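Side-chain contacts in tyrosinase (Aspergillus oryzae, PDB 6JU8), which probably hydroxylates L-tyrosine and oxidises L-dopa to L-dopaquinone with molecular oxygen at a dinuclear copper centre, a step of melanin biosynthesis: residues M286-R289 / L290-G294; L296-G299 / E300-S303; K430-S434 / L435-Y439. The protein carries 1 engineered substitution. All coordinates share one frame; numbering follows the deposited sequence. Where two conformers were deposited one is given.

Contact 1 of 3, residues M286-R289 / L290-G294; sequences MTFR and LLTTG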
loop_
_atom_site.group_PDB
_atom_site.type_symbol
_atom_site.label_atom_id
_atom_site.label_comp_id
_atom_site.label_asym_id
_atom_site.label_seq_id
_atom_site.Cartn_x
_atom_site.Cartn_y
_atom_site.Cartn_z
ATOM N N MET A 286 -2.510 6.833 27.653
ATOM C CA MET A 286 -3.284 5.696 28.194
ATOM C C MET A 286 -2.350 4.603 28.672
ATOM O O MET A 286 -2.577 3.948 29.704
ATOM C CB MET A 286 -4.251 5.155 27.129
ATOM C CG MET A 286 -5.322 4.270 27.722
ATOM S SD MET A 286 -6.568 5.194 28.634
ATOM C CE MET A 286 -7.659 5.637 27.265
ATOM N N THR A 287 -1.269 4.378 27.932
ATOM C CA THR A 287 -0.265 3.370 28.287
ATOM C C THR A 287 0.463 3.782 29.549
ATOM O O THR A 287 0.712 2.978 30.480
ATOM C CB THR A 287 0.696 3.173 27.093
ATOM O OG1 THR A 287 -0.068 2.710 25.971
ATOM C CG2 THR A 287 1.715 2.093 27.417
ATOM N N PHE A 288 0.847 5.051 29.661
ATOM C CA PHE A 288 1.425 5.585 30.895
ATOM C C PHE A 288 0.525 5.349 32.091
ATOM O O PHE A 288 0.984 4.892 33.144
ATOM C CB PHE A 288 1.696 7.079 30.715
ATOM C CG PHE A 288 2.341 7.722 31.927
ATOM C CD1 PHE A 288 3.662 7.505 32.261
ATOM C CD2 PHE A 288 1.574 8.527 32.747
ATOM C CE1 PHE A 288 4.232 8.088 33.391
ATOM C CE2 PHE A 288 2.146 9.138 33.840
ATOM C CZ PHE A 288 3.479 8.941 34.185
ATOM N N ARG A 289 -0.767 5.641 31.944
ATOM C CA ARG A 289 -1.701 5.436 33.053
ATOM C C ARG A 289 -1.771 3.953 33.428
ATOM O O ARG A 289 -1.873 3.607 34.603
ATOM C CB ARG A 289 -3.080 5.942 32.607
ATOM C CG ARG A 289 -3.149 7.468 32.520
ATOM C CD ARG A 289 -4.526 7.901 32.019
ATOM N NE ARG A 289 -4.557 9.349 31.820
ATOM C CZ ARG A 289 -5.596 10.133 32.011
ATOM N NH1 ARG A 289 -6.764 9.641 32.400
ATOM N NH2 ARG A 289 -5.477 11.433 31.796
ATOM N N LEU A 290 -1.722 3.055 32.444
ATOM C CA LEU A 290 -1.768 1.619 32.718
ATOM C C LEU A 290 -0.628 1.205 33.621
ATOM O O LEU A 290 -0.791 0.385 34.530
ATOM C CB LEU A 290 -1.680 0.818 31.414
ATOM C CG LEU A 290 -1.681 -0.711 31.616
ATOM C CD1 LEU A 290 -3.020 -1.209 32.121
ATOM C CD2 LEU A 290 -1.288 -1.406 30.316
ATOM N N LEU A 291 0.556 1.751 33.345
ATOM C CA LEU A 291 1.764 1.330 34.038
ATOM C C LEU A 291 1.973 2.033 35.366
ATOM O O LEU A 291 2.808 1.559 36.162
ATOM C CB LEU A 291 2.986 1.579 33.125
ATOM C CG LEU A 291 2.975 0.826 31.796
ATOM C CD1 LEU A 291 4.176 1.206 30.963
ATOM C CD2 LEU A 291 2.909 -0.698 32.004
ATOM N N THR A 292 1.263 3.139 35.622
ATOM C CA THR A 292 1.569 3.939 36.804
ATOM C C THR A 292 0.384 4.111 37.743
ATOM O O THR A 292 0.587 4.648 38.840
ATOM C CB THR A 292 2.070 5.341 36.407
ATOM O OG1 THR A 292 1.069 6.016 35.636
ATOM C CG2 THR A 292 3.347 5.243 35.588
ATOM N N THR A 293 -0.818 3.699 37.371
ATOM C CA THR A 293 -1.971 3.848 38.269
ATOM C C THR A 293 -1.834 2.891 39.438
ATOM O O THR A 293 -1.738 1.681 39.252
ATOM C CB THR A 293 -3.293 3.611 37.520
ATOM O OG1 THR A 293 -3.493 4.636 36.533
ATOM C CG2 THR A 293 -4.487 3.678 38.467
ATOM N N GLY A 294 -1.813 3.381 40.674
ATOM C CA GLY A 294 -1.614 2.471 41.796
ATOM C C GLY A 294 -2.864 1.761 42.247
ATOM O O GLY A 294 -3.984 2.158 41.926
#
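The carbonyl oxygen of R289 is gripped by both polar hydrogens of T293. T293 OG1 donates to R289 O at 2.7 Å and T293 N to the same oxygen at 3.0 Å, the two arriving from opposite faces of the carbonyl plane. The hydroxyl can reach back because T293 OG1 stands beside its own backbone N, anti to the carbonyl carbon (chi1 -66°). One residue earlier T292 OG1 also donates four residues back, to F288 O at 2.7 Å, but from a different rotamer, between its own N and carbonyl carbon, and from above the carbonyl plane; the T292 N bond to that oxygen is weak. With its hydroxyl on F288 O, T292 lays its methyl over one face of the F288 ring, CG2 standing 4.0 Å from the ring centroid in a CH-pi contact, 22° off the ring normal. I452 and Y456 of helix 448-456 also touch the F288 side chain. The R289 chain is extended from CG to NE, and its guanidinium forms salt bridges with D285 and D278. On the buried side, L290 packs against L328 and I331 of helix 328-340, which carries the copper ligands H332 and H336, whereas L291 leans on L382 and I385 of helix 371-389. Ordinary helical bonds lead up to this end, L290 N to M286 O at 3.0 Å among them. T293 is the first residue to depart from helical angles, and the two threonine hydroxyls bonded to carbonyls four residues back mark the C-terminal turn of helix 283-292 within the tyrosinase central domain.

Contact 2 of 3, residues L296-G299 / E300-S303; sequences LNWG and EFSS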
loop_
_atom_site.group_PDB
_atom_site.type_symbol
_atom_site.label_atom_id
_atom_site.label_comp_id
_atom_site.label_asym_id
_atom_site.label_seq_id
_atom_site.Cartn_x
_atom_site.Cartn_y
_atom_site.Cartn_z
ATOM N N LEU A 296 -4.108 -1.279 41.791
ATOM C CA LEU A 296 -4.847 -2.187 40.934
ATOM C C LEU A 296 -4.472 -3.645 41.159
ATOM O O LEU A 296 -3.334 -3.988 41.522
ATOM C CB LEU A 296 -4.553 -1.845 39.466
ATOM C CG LEU A 296 -4.852 -0.410 39.038
ATOM C CD1 LEU A 296 -4.733 -0.294 37.522
ATOM C CD2 LEU A 296 -6.216 0.038 39.529
ATOM N N ASN A 297 -5.428 -4.544 40.952
ATOM C CA ASN A 297 -5.149 -5.966 41.097
ATOM C C ASN A 297 -4.974 -6.596 39.721
ATOM O O ASN A 297 -5.164 -5.960 38.666
ATOM C CB ASN A 297 -6.217 -6.644 41.963
ATOM C CG ASN A 297 -7.605 -6.650 41.373
ATOM O OD1 ASN A 297 -7.788 -6.816 40.172
ATOM N ND2 ASN A 297 -8.651 -6.529 42.213
ATOM N N TRP A 298 -4.557 -7.864 39.709
ATOM C CA TRP A 298 -4.307 -8.598 38.484
ATOM C C TRP A 298 -5.555 -8.659 37.613
ATOM O O TRP A 298 -5.496 -8.481 36.382
ATOM C CB TRP A 298 -3.809 -10.039 38.757
ATOM C CG TRP A 298 -3.665 -10.792 37.455
ATOM C CD1 TRP A 298 -4.554 -11.710 36.946
ATOM C CD2 TRP A 298 -2.616 -10.671 36.496
ATOM N NE1 TRP A 298 -4.106 -12.173 35.731
ATOM C CE2 TRP A 298 -2.918 -11.547 35.437
ATOM C CE3 TRP A 298 -1.438 -9.903 36.441
ATOM C CZ2 TRP A 298 -2.087 -11.682 34.322
ATOM C CZ3 TRP A 298 -0.620 -10.036 35.332
ATOM C CH2 TRP A 298 -0.946 -10.914 34.296
ATOM N N GLY A 299 -6.704 -8.939 38.223
ATOM C CA GLY A 299 -7.948 -9.079 37.454
ATOM C C GLY A 299 -8.223 -7.799 36.676
ATOM O O GLY A 299 -8.591 -7.821 35.484
ATOM N N GLU A 300 -8.112 -6.653 37.356
ATOM C CA GLU A 300 -8.438 -5.364 36.762
ATOM C C GLU A 300 -7.438 -4.979 35.679
ATOM O O GLU A 300 -7.804 -4.314 34.703
ATOM C CB GLU A 300 -8.421 -4.245 37.807
ATOM C CG GLU A 300 -9.356 -4.404 38.973
ATOM C CD GLU A 300 -9.092 -3.273 39.970
ATOM O OE1 GLU A 300 -9.986 -2.429 40.104
ATOM O OE2 GLU A 300 -8.036 -3.251 40.629
ATOM N N PHE A 301 -6.161 -5.320 35.885
ATOM C CA PHE A 301 -5.103 -4.988 34.923
ATOM C C PHE A 301 -5.259 -5.823 33.655
ATOM O O PHE A 301 -5.094 -5.323 32.542
ATOM C CB PHE A 301 -3.740 -5.271 35.563
ATOM C CG PHE A 301 -2.611 -5.319 34.574
ATOM C CD1 PHE A 301 -2.067 -4.141 34.067
ATOM C CD2 PHE A 301 -2.118 -6.538 34.128
ATOM C CE1 PHE A 301 -1.079 -4.159 33.097
ATOM C CE2 PHE A 301 -1.101 -6.559 33.188
ATOM C CZ PHE A 301 -0.587 -5.381 32.682
ATOM N N SER A 302 -5.526 -7.112 33.830
ATOM C CA SER A 302 -5.290 -8.096 32.787
ATOM C C SER A 302 -6.379 -8.208 31.729
ATOM O O SER A 302 -6.076 -8.699 30.628
ATOM C CB SER A 302 -5.122 -9.516 33.406
ATOM O OG SER A 302 -6.298 -9.899 34.097
ATOM N N SER A 303 -7.626 -7.854 32.039
ATOM C CA SER A 303 -8.705 -8.292 31.141
ATOM C C SER A 303 -9.897 -7.365 31.147
ATOM O O SER A 303 -10.260 -6.785 32.185
ATOM C CB SER A 303 -9.171 -9.705 31.547
ATOM O OG SER A 303 -10.165 -10.215 30.676
#
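In a capping box, the side chains of N297 and E300 each accept from the other's backbone N-H. E300 N donates to N297 OD1 at 2.8 Å, nearly along the C=O axis, and N297 N returns a bond to E300 OE2 at 2.9 Å, using the carboxylate's anti lone pair. N297 holds CG between its backbone N and carbonyl carbon (chi1 65°), which swings the amide over the first turn; the amide and carboxylate planes lie 50° apart. Behind the box, F301 N meets N297 O at 3.0 Å in the carbonyl plane. W298 O then takes two bonds from S302, from N at 2.9 Å and from OG at 2.8 Å, reaching it from opposite faces. S302 CB sits over one face of the indole, 3.9 Å from the centroid of the five-membered ring, a CH-pi contact. The W298 and F301 rings meet obliquely, W298 CZ3 and F301 CD2 4.0 Å apart. Further out, Y306 OH accepts from N297 ND2 and Y101 O from W298 NE1, while W386 of helix 371-389 stacks on F301. E329 takes the hydroxyl of S303. At the helix start, N297 N is thus met by the E300 carboxylate, G299 N by D397 and E300 N by the N297 amide oxygen, and the negative charges of E300 and D397 probably suit the positive end of the helix dipole.

Contact 3 of 3, residues K430-S434 / L435-Y439; sequences KDWRS and LNYDY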
loop_
_atom_site.group_PDB
_atom_site.type_symbol
_atom_site.label_atom_id
_atom_site.label_comp_id
_atom_site.label_asym_id
_atom_site.label_seq_id
_atom_site.Cartn_x
_atom_site.Cartn_y
_atom_site.Cartn_z
ATOM N N LYS A 430 4.955 -16.936 35.078
ATOM C CA LYS A 430 4.950 -15.720 35.908
ATOM C C LYS A 430 6.278 -14.993 35.797
ATOM O O LYS A 430 6.354 -13.765 35.668
ATOM C CB LYS A 430 4.665 -16.123 37.366
ATOM C CG LYS A 430 4.650 -14.953 38.347
ATOM C CD LYS A 430 4.772 -15.450 39.781
ATOM C CE LYS A 430 3.446 -15.994 40.285
ATOM N NZ LYS A 430 3.535 -16.432 41.714
ATOM N N ASP A 431 7.377 -15.759 35.847
ATOM C CA ASP A 431 8.693 -15.168 35.601
ATOM C C ASP A 431 9.058 -15.401 34.138
ATOM O O ASP A 431 9.417 -16.529 33.769
ATOM C CB ASP A 431 9.741 -15.795 36.526
ATOM C CG ASP A 431 11.099 -15.135 36.376
ATOM O OD1 ASP A 431 11.273 -14.225 35.537
ATOM O OD2 ASP A 431 12.020 -15.562 37.100
ATOM N N TRP A 432 8.916 -14.383 33.322
ATOM C CA TRP A 432 9.158 -14.521 31.885
ATOM C C TRP A 432 10.603 -14.951 31.654
ATOM O O TRP A 432 10.910 -15.537 30.616
ATOM C CB TRP A 432 8.795 -13.220 31.148
ATOM C CG TRP A 432 9.593 -12.067 31.685
ATOM C CD1 TRP A 432 10.801 -11.626 31.216
ATOM C CD2 TRP A 432 9.243 -11.218 32.789
ATOM N NE1 TRP A 432 11.220 -10.547 31.985
ATOM C CE2 TRP A 432 10.279 -10.286 32.949
ATOM C CE3 TRP A 432 8.136 -11.183 33.660
ATOM C CZ2 TRP A 432 10.261 -9.296 33.945
ATOM C CZ3 TRP A 432 8.129 -10.204 34.646
ATOM C CH2 TRP A 432 9.174 -9.289 34.781
ATOM N N ARG A 433 11.496 -14.691 32.604
ATOM C CA ARG A 433 12.902 -15.027 32.412
ATOM C C ARG A 433 13.094 -16.534 32.396
ATOM O O ARG A 433 14.109 -17.049 31.914
ATOM C CB ARG A 433 13.785 -14.341 33.460
ATOM C CG ARG A 433 13.829 -12.828 33.254
ATOM C CD ARG A 433 14.159 -12.074 34.538
ATOM N NE ARG A 433 12.952 -12.063 35.374
ATOM C CZ ARG A 433 12.341 -11.105 36.045
ATOM N NH1 ARG A 433 12.794 -9.854 36.065
ATOM N NH2 ARG A 433 11.233 -11.384 36.736
ATOM N N SER A 434 12.102 -17.268 32.909
ATOM C CA SER A 434 12.238 -18.728 32.822
ATOM C C SER A 434 12.151 -19.199 31.376
ATOM O O SER A 434 12.549 -20.328 31.098
ATOM C CB SER A 434 11.175 -19.434 33.663
ATOM O OG SER A 434 9.905 -19.174 33.120
ATOM N N LEU A 435 11.645 -18.356 30.473
ATOM C CA LEU A 435 11.572 -18.665 29.043
ATOM C C LEU A 435 12.790 -18.128 28.299
ATOM O O LEU A 435 12.834 -18.128 27.075
ATOM C CB LEU A 435 10.272 -18.076 28.462
ATOM C CG LEU A 435 8.989 -18.638 29.086
ATOM C CD1 LEU A 435 7.768 -17.848 28.635
ATOM C CD2 LEU A 435 8.869 -20.120 28.739
ATOM N N ASN A 436 13.772 -17.658 29.057
ATOM C CA ASN A 436 15.072 -17.240 28.581
ATOM C C ASN A 436 15.031 -16.009 27.674
ATOM O O ASN A 436 15.737 -15.937 26.659
ATOM C CB ASN A 436 15.813 -18.362 27.834
ATOM C CG ASN A 436 17.307 -18.080 27.801
ATOM O OD1 ASN A 436 17.827 -17.377 28.676
ATOM N ND2 ASN A 436 18.048 -18.595 26.825
ATOM N N TYR A 437 14.236 -15.017 28.024
ATOM C CA TYR A 437 14.302 -13.697 27.420
ATOM C C TYR A 437 14.052 -12.671 28.520
ATOM O O TYR A 437 13.552 -12.991 29.605
ATOM C CB TYR A 437 13.293 -13.514 26.286
ATOM C CG TYR A 437 11.838 -13.513 26.721
ATOM C CD1 TYR A 437 11.230 -12.366 27.183
ATOM C CD2 TYR A 437 11.082 -14.688 26.682
ATOM C CE1 TYR A 437 9.895 -12.384 27.587
ATOM C CE2 TYR A 437 9.747 -14.723 27.060
ATOM C CZ TYR A 437 9.161 -13.552 27.514
ATOM O OH TYR A 437 7.833 -13.592 27.891
ATOM N N ASP A 438 14.390 -11.432 28.193
ATOM C CA ASP A 438 14.087 -10.338 29.130
ATOM C C ASP A 438 13.851 -9.069 28.310
ATOM O O ASP A 438 13.981 -9.080 27.077
ATOM C CB ASP A 438 15.219 -10.174 30.122
ATOM C CG ASP A 438 14.875 -9.560 31.458
ATOM O OD1 ASP A 438 13.718 -9.115 31.635
ATOM O OD2 ASP A 438 15.782 -9.514 32.316
ATOM N N TYR A 439 13.481 -7.987 28.982
ATOM C CA TYR A 439 13.347 -6.664 28.378
ATOM C C TYR A 439 14.332 -5.713 29.048
ATOM O O TYR A 439 14.536 -5.794 30.258
ATOM C CB TYR A 439 11.915 -6.128 28.550
ATOM C CG TYR A 439 10.908 -7.073 27.919
ATOM C CD1 TYR A 439 10.751 -7.088 26.532
ATOM C CD2 TYR A 439 10.148 -7.938 28.707
ATOM C CE1 TYR A 439 9.840 -7.944 25.928
ATOM C CE2 TYR A 439 9.237 -8.802 28.108
ATOM C CZ TYR A 439 9.092 -8.803 26.726
ATOM O OH TYR A 439 8.200 -9.657 26.103
HETATM O O HOH W 1 15.237 -8.701 34.668
#
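W432, Y437 and Y439 form an aromatic cluster beside an Asx turn, in which D431 OD1 accepts from R433 N at 3.0 Å. The packed side centres on W432, whose CB lies 3.7 Å from Y437 CZ; the W432 and Y437 side chains cross at about a right angle, with ring planes 31° apart, an oblique pair, and W432 O stands over one face of the tyrosine ring. Both tyrosine hydroxyls bond D380 of helix 371-389, which supplies the copper ligand H376, and R108 of helix 103-129 touches W432 and Y437. Y437 O, buried without a polar partner, receives a C-H...O contact from R433 CA. The more open side is charged and hydrated. Bent at chi3 (-76°), R433 brings its guanidinium over the rim of one indole face and forms a salt bridge from NE to D431 OD1 at 2.7 Å. Its charge only approaches D438, and a water spans the gap by accepting from R433 NH1 and donating to D438 OD2. Where the two sides join, W432 NE1 donates in its ring plane to D438 OD1, which T442 OG1 also bonds, at 2.9 Å, almost straight at 178° yet from above the carboxylate plane.

Overall arrangement
Contacts 1 and 2 follow one another in the chain within the tyrosinase central domain and touch, L290 CD1 lying 3.6 Å from F301 CD1; contact 3 lies apart, its centre about 22 Å from that of contact 1 and about 20 Å from that of contact 2. All three pack against helix 371-389. Contact 2 is the most buried, whereas 1 and 3 are partly buried. Their chemistry follows their place: contact 1 ends a helix with hydroxyls on carbonyls, contact 2 starts one with side-chain acceptors for backbone amides, and contact 3, in the loop between strand 420-423 and helix 448-456, combines aromatic packing with a salt bridge and a bridging water.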